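Local structure of VAPBC49 (5AF3) at residues 195-198 / 203-206; 174-177 / 183-186; 219-224 / 230-235. The protein is possibly the antitoxin of a type II toxin-antitoxin system, with VapC45 as its cognate toxin. All coordinates share one frame; numbering follows the deposited sequence.

Interaction 1. Residues 195-198 / 203-206; sequences QPVF and VRVA
V205 CG2 sits over one face of the F198 ring, 4.1 Å from its plane and nearer the margin than the centre. V203 O approaches the same ring obliquely, 3.4 Å from F198 CD2. The R204 guanidinium has A206 CB of its own segment over one face, again off-centre. Q195 OE1 comes to it obliquely, 3.0 Å from R204 NH1, with the amide and guanidinium planes turned 43° apart. The R204 chain bends at chi3 (-27°), which brings its end back toward Q195. The firm partner of this group is D207, which forms a salt bridge with R204 NH2. The backbones make a short return. Strand 197-198 is an outermost strand of this chain's antiparallel sheet and pairs with strand 185-187, V197 bonding to V186 through the backbone. The chain turns back after it and pairs at a single bridge, V197 with R204, just ahead of helix 206-213. Two hydrogen bonds fix the return: F198 N to V203 O at 2.9 Å and V205 N to P196 O at 3.0 Å. P196 O also accepts from water 1, which in turn accepts from A206 N. P196 CB packs on V205 CG2, and V197 CG1 lies against R204 CG at 3.9 Å.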
# COMPACT_ATOMS: atom_id res chain seq x y z
N GLN A 195 -4.57 -3.53 -16.79
CA GLN A 195 -3.88 -2.73 -15.76
C GLN A 195 -4.89 -1.99 -14.88
O GLN A 195 -6.02 -1.76 -15.30
CB GLN A 195 -2.89 -1.75 -16.42
CG GLN A 195 -1.86 -2.43 -17.30
CD GLN A 195 -1.04 -1.44 -18.12
OE1 GLN A 195 -0.87 -0.27 -17.74
NE2 GLN A 195 -0.51 -1.92 -19.25
N PRO A 196 -4.50 -1.60 -13.64
CA PRO A 196 -5.47 -0.99 -12.73
C PRO A 196 -6.23 0.22 -13.36
O PRO A 196 -5.58 1.17 -13.81
CB PRO A 196 -4.60 -0.52 -11.57
CG PRO A 196 -3.45 -1.49 -11.57
CD PRO A 196 -3.16 -1.71 -13.03
N VAL A 197 -7.54 0.15 -13.40
CA VAL A 197 -8.40 1.29 -13.84
C VAL A 197 -9.40 1.66 -12.80
O VAL A 197 -9.83 0.80 -11.99
CB VAL A 197 -9.14 0.99 -15.23
CG1 VAL A 197 -8.16 0.75 -16.35
CG2 VAL A 197 -10.14 -0.18 -15.08
N PHE A 198 -9.77 2.95 -12.77
CA PHE A 198 -10.91 3.41 -12.04
C PHE A 198 -12.12 2.75 -12.73
O PHE A 198 -12.37 2.97 -13.91
CB PHE A 198 -11.01 4.94 -12.13
CG PHE A 198 -9.90 5.67 -11.40
CD1 PHE A 198 -10.00 5.88 -10.03
CD2 PHE A 198 -8.81 6.19 -12.10
CE1 PHE A 198 -8.98 6.62 -9.33
CE2 PHE A 198 -7.78 6.88 -11.43
CZ PHE A 198 -7.85 7.09 -10.06
N VAL A 203 -10.42 4.81 -16.69
CA VAL A 203 -9.08 5.40 -16.79
C VAL A 203 -8.02 4.64 -15.99
O VAL A 203 -8.28 4.28 -14.86
CB VAL A 203 -9.10 6.89 -16.32
CG1 VAL A 203 -7.66 7.49 -16.24
CG2 VAL A 203 -10.04 7.70 -17.22
N ARG A 204 -6.86 4.41 -16.60
CA ARG A 204 -5.72 3.78 -15.93
C ARG A 204 -5.26 4.69 -14.81
O ARG A 204 -5.03 5.89 -15.04
CB ARG A 204 -4.62 3.51 -16.92
CG ARG A 204 -4.92 2.35 -17.88
CD ARG A 204 -3.72 2.00 -18.77
NE ARG A 204 -2.90 3.19 -18.94
CZ ARG A 204 -1.63 3.19 -19.31
NH1 ARG A 204 -1.03 2.03 -19.60
NH2 ARG A 204 -0.96 4.34 -19.42
N VAL A 205 -5.15 4.13 -13.60
CA VAL A 205 -4.55 4.84 -12.50
C VAL A 205 -3.25 5.50 -12.95
O VAL A 205 -2.97 6.65 -12.59
CB VAL A 205 -4.30 3.92 -11.28
CG1 VAL A 205 -3.41 4.66 -10.21
CG2 VAL A 205 -5.62 3.51 -10.66
N ALA A 206 -2.45 4.81 -13.76
CA ALA A 206 -1.17 5.35 -14.21
C ALA A 206 -1.34 6.71 -14.92
O ALA A 206 -0.46 7.57 -14.85
CB ALA A 206 -0.44 4.34 -15.10
O HOH W 1 -2.75 1.88 -14.38

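Interaction 2. Residues 174-177 / 183-186; sequences MIRL and ANVV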
# COMPACT_ATOMS: atom_id res chain seq x y z
N MET A 174 -13.33 -9.77 -13.34
CA MET A 174 -12.89 -8.47 -12.82
C MET A 174 -12.54 -8.66 -11.36
O MET A 174 -13.17 -9.46 -10.65
CB MET A 174 -14.01 -7.41 -12.93
CG MET A 174 -13.55 -5.95 -12.74
SD MET A 174 -14.75 -4.70 -13.32
CE MET A 174 -16.00 -4.64 -12.08
N ILE A 175 -11.55 -7.90 -10.90
CA ILE A 175 -11.14 -7.94 -9.48
C ILE A 175 -10.95 -6.49 -9.00
O ILE A 175 -10.16 -5.76 -9.57
CB ILE A 175 -9.79 -8.68 -9.29
CG1 ILE A 175 -9.79 -10.10 -9.91
CG2 ILE A 175 -9.36 -8.70 -7.77
CD1 ILE A 175 -8.38 -10.60 -10.27
N ARG A 176 -11.67 -6.13 -7.95
CA ARG A 176 -11.53 -4.83 -7.31
C ARG A 176 -10.37 -4.91 -6.32
O ARG A 176 -10.30 -5.86 -5.52
CB ARG A 176 -12.80 -4.47 -6.58
CG ARG A 176 -12.71 -3.16 -5.79
CD ARG A 176 -14.02 -2.78 -5.19
NE ARG A 176 -13.88 -1.55 -4.41
CZ ARG A 176 -13.46 -1.52 -3.15
NH1 ARG A 176 -13.14 -2.66 -2.54
NH2 ARG A 176 -13.34 -0.36 -2.49
N LEU A 177 -9.48 -3.91 -6.37
CA LEU A 177 -8.25 -3.90 -5.52
C LEU A 177 -8.54 -3.01 -4.29
O LEU A 177 -8.65 -1.78 -4.42
CB LEU A 177 -7.02 -3.45 -6.34
CG LEU A 177 -6.75 -4.23 -7.63
CD1 LEU A 177 -5.62 -3.64 -8.38
CD2 LEU A 177 -6.46 -5.73 -7.34
N ALA A 183 -11.72 4.64 -4.45
CA ALA A 183 -11.43 4.85 -5.89
C ALA A 183 -12.02 3.73 -6.75
O ALA A 183 -12.12 3.87 -7.98
CB ALA A 183 -9.92 4.98 -6.18
N ASN A 184 -12.38 2.60 -6.11
CA ASN A 184 -12.84 1.41 -6.84
C ASN A 184 -12.02 1.08 -8.07
O ASN A 184 -12.51 1.07 -9.19
CB ASN A 184 -14.34 1.52 -7.16
CG ASN A 184 -15.15 1.73 -5.92
OD1 ASN A 184 -14.95 1.03 -4.93
ND2 ASN A 184 -16.07 2.68 -5.93
N VAL A 185 -10.74 0.80 -7.83
CA VAL A 185 -9.81 0.44 -8.87
C VAL A 185 -9.91 -1.06 -9.08
O VAL A 185 -9.93 -1.84 -8.10
CB VAL A 185 -8.38 0.88 -8.51
CG1 VAL A 185 -7.34 0.23 -9.41
CG2 VAL A 185 -8.33 2.45 -8.57
N VAL A 186 -9.96 -1.43 -10.36
CA VAL A 186 -10.10 -2.83 -10.77
C VAL A 186 -9.06 -3.30 -11.75
O VAL A 186 -8.45 -2.50 -12.50
CB VAL A 186 -11.53 -3.10 -11.34
CG1 VAL A 186 -12.57 -2.85 -10.30
CG2 VAL A 186 -11.82 -2.22 -12.60
O HOH W 2 -10.54 0.01 -5.01
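N184 OD1 takes two N-H groups from the end of the R176 side chain. The bond from R176 NE is the stronger, at 2.8 Å with an N-H...O angle of 154°. That from R176 NH2 is weak, at 3.2 Å. The oxygen lies at the guanidinium edge near its plane, while the amide plane is turned 54° from it. R176 reaches N184 because its chain runs fully extended from CG to NE (chi3 178°). The third nitrogen, R176 NH1, donates to Q163 OE1, so each guanidinium nitrogen has a partner.

The backbones belong to the antiparallel hairpin of strands 172-176 and 185-187. R176 and V186 form a non-hydrogen-bonded pair, so their own backbone groups bond outward, to Q163 and V197 respectively. One step on, L177 N donates to V185 O at 2.7 Å in an almost straight bond. Beyond this the strands are joined by water 2. It donates to L177 O at 2.7 Å and accepts from V185 N at 2.9 Å. This water also sits above one face of the R176 guanidinium, near its margin.

Apolar contacts flank the polar ones. At the M174 end, M174 CG meets V186 CB at 3.8 Å, and M174 SD lies 3.9 Å from V186 CG2. V186 CG1 rests against R176 CA. At the L177 end, L177 CD1 comes near V185 CG1 in a looser contact.

The partners named for R176, N184 OD1 and Q163 OE1, are neutral amide oxygens, so they probably stabilise its charge without neutralising it. The water takes the place of a direct backbone bond between L177 O and V185 N.

Interaction 3. Residues 219-224 / 230-235; sequences QAVADD and DQLRDA
Two successive helices, 218-225 and 229-236, meet where L232 of the second reaches V221 and A222 of the first. The contact is narrow, and its side-chain part is apolar. All three residues are buried. The backbones come nearest at A222 and L232, whose CA atoms are 6.8 Å apart. One methyl group, L232 CD1, makes the closest approaches. It lies 3.6 Å from V221 CG1 and 3.6 Å from the backbone N of A222. V221 CB is 3.7 Å from L232 CD1, so the methyl touches both the stem and one branch of the valine. A222 CB is at 4.1 Å from L232 CD1. With only this methyl at position 222, the leucine comes right down onto the backbone of the first helix. The second methyl, L232 CD2, is farther off and comes to V221 CG1 at 4.1 Å. The V221 and L232 side chains cross at about a right angle, so the end of the leucine meets the flank of the valine. L232 has CG beside its backbone N (chi1 -82°) and an extended second torsion (chi2 180°), which carries CD1 straight out toward the first helix.

The short link between the helices is consistent with a helix-turn-helix unit. Helix 206-213 packs against the pair from another side: V208, P211 and L212 touch V221, and V208 touches L232. V227, in the turn, touches L232 as well.

At the border of the contact, R233 NH1 forms a salt bridge with D230 OD1 at 2.8 Å, within helix 229-236, though its hydrogen-bond geometry is weak. Q231 is held at both ends of its amide: OE1 accepts from T228 N, and NE2 donates to D182 O.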
# COMPACT_ATOMS: atom_id res chain seq x y z
N GLN A 219 -8.53 18.85 -8.10
CA GLN A 219 -9.83 19.14 -8.74
C GLN A 219 -9.73 19.08 -10.28
O GLN A 219 -10.62 18.49 -10.94
CB GLN A 219 -10.40 20.52 -8.28
CG GLN A 219 -11.82 20.79 -8.78
CD GLN A 219 -12.82 19.77 -8.25
OE1 GLN A 219 -13.42 18.99 -9.02
NE2 GLN A 219 -13.00 19.74 -6.93
N ALA A 220 -8.67 19.68 -10.81
CA ALA A 220 -8.45 19.74 -12.26
C ALA A 220 -8.26 18.34 -12.81
O ALA A 220 -8.86 17.96 -13.81
CB ALA A 220 -7.25 20.58 -12.60
N VAL A 221 -7.41 17.56 -12.15
CA VAL A 221 -7.19 16.17 -12.60
C VAL A 221 -8.48 15.34 -12.48
O VAL A 221 -8.84 14.61 -13.41
CB VAL A 221 -6.00 15.52 -11.85
CG1 VAL A 221 -5.84 14.03 -12.24
CG2 VAL A 221 -4.70 16.30 -12.21
N ALA A 222 -9.19 15.49 -11.36
CA ALA A 222 -10.42 14.70 -11.14
C ALA A 222 -11.44 14.96 -12.24
O ALA A 222 -12.01 14.02 -12.80
CB ALA A 222 -11.01 15.00 -9.77
N ASP A 223 -11.65 16.23 -12.56
CA ASP A 223 -12.51 16.61 -13.67
C ASP A 223 -12.05 16.08 -15.04
O ASP A 223 -12.87 15.56 -15.84
CB ASP A 223 -12.68 18.13 -13.71
CG ASP A 223 -13.41 18.67 -12.47
OD1 ASP A 223 -14.08 17.90 -11.73
OD2 ASP A 223 -13.28 19.88 -12.22
N ASP A 224 -10.75 16.19 -15.31
CA ASP A 224 -10.19 15.76 -16.57
C ASP A 224 -10.28 14.26 -16.76
O ASP A 224 -10.32 13.80 -17.90
CB ASP A 224 -8.73 16.21 -16.71
CG ASP A 224 -8.59 17.71 -17.02
OD1 ASP A 224 -9.62 18.38 -17.19
OD2 ASP A 224 -7.46 18.21 -17.06
N ASP A 230 -11.33 13.03 -3.90
CA ASP A 230 -11.15 12.01 -2.85
C ASP A 230 -10.69 10.67 -3.41
O ASP A 230 -9.80 10.02 -2.85
CB ASP A 230 -12.42 11.84 -2.03
CG ASP A 230 -12.59 12.94 -0.98
OD1 ASP A 230 -11.65 13.73 -0.76
OD2 ASP A 230 -13.68 12.99 -0.37
N GLN A 231 -11.29 10.26 -4.52
CA GLN A 231 -10.87 9.06 -5.24
C GLN A 231 -9.42 9.15 -5.73
O GLN A 231 -8.67 8.15 -5.66
CB GLN A 231 -11.79 8.77 -6.42
CG GLN A 231 -13.14 8.22 -6.00
CD GLN A 231 -14.06 8.04 -7.16
OE1 GLN A 231 -14.06 8.85 -8.11
NE2 GLN A 231 -14.87 6.99 -7.11
N LEU A 232 -9.01 10.32 -6.21
CA LEU A 232 -7.61 10.49 -6.61
C LEU A 232 -6.67 10.32 -5.43
O LEU A 232 -5.62 9.70 -5.58
CB LEU A 232 -7.35 11.86 -7.23
CG LEU A 232 -7.66 12.14 -8.67
CD1 LEU A 232 -7.28 13.60 -8.96
CD2 LEU A 232 -6.96 11.12 -9.65
N ARG A 233 -7.00 10.93 -4.28
CA ARG A 233 -6.14 10.79 -3.09
C ARG A 233 -6.02 9.32 -2.71
O ARG A 233 -4.91 8.82 -2.42
CB ARG A 233 -6.67 11.63 -1.92
CG ARG A 233 -6.41 13.13 -2.06
CD ARG A 233 -7.29 13.97 -1.09
NE ARG A 233 -7.37 15.34 -1.58
CZ ARG A 233 -8.46 15.95 -2.02
NH1 ARG A 233 -9.67 15.37 -1.98
NH2 ARG A 233 -8.35 17.18 -2.48
N ASP A 234 -7.16 8.62 -2.74
CA ASP A 234 -7.19 7.16 -2.50
C ASP A 234 -6.30 6.38 -3.46
O ASP A 234 -5.55 5.49 -3.06
CB ASP A 234 -8.64 6.66 -2.59
CG ASP A 234 -9.48 7.11 -1.43
OD1 ASP A 234 -8.92 7.67 -0.46
OD2 ASP A 234 -10.71 6.92 -1.49
N ALA A 235 -6.35 6.71 -4.74
CA ALA A 235 -5.48 6.03 -5.71
C ALA A 235 -4.01 6.31 -5.42
O ALA A 235 -3.19 5.41 -5.46
CB ALA A 235 -5.82 6.43 -7.16

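How the interactions relate
Along the chain the three contacts come in series, and none nests in or crosses another. Interaction 2 comes first and closes the loop of a beta hairpin. Interaction 1 follows and closes a short turn after the outer strand 197-198. Interaction 3 closes the turn between the last two helices. Interactions 1 and 2 share one sheet: V197 O probably accepts a hydrogen bond from V186 N, and V205 packs on V185. F198 links interaction 1 to interaction 3 through A235 and L232. A183 packs on Q231, so interaction 2 reaches the last helix too. Together they tie the sheet to the C-terminal helices.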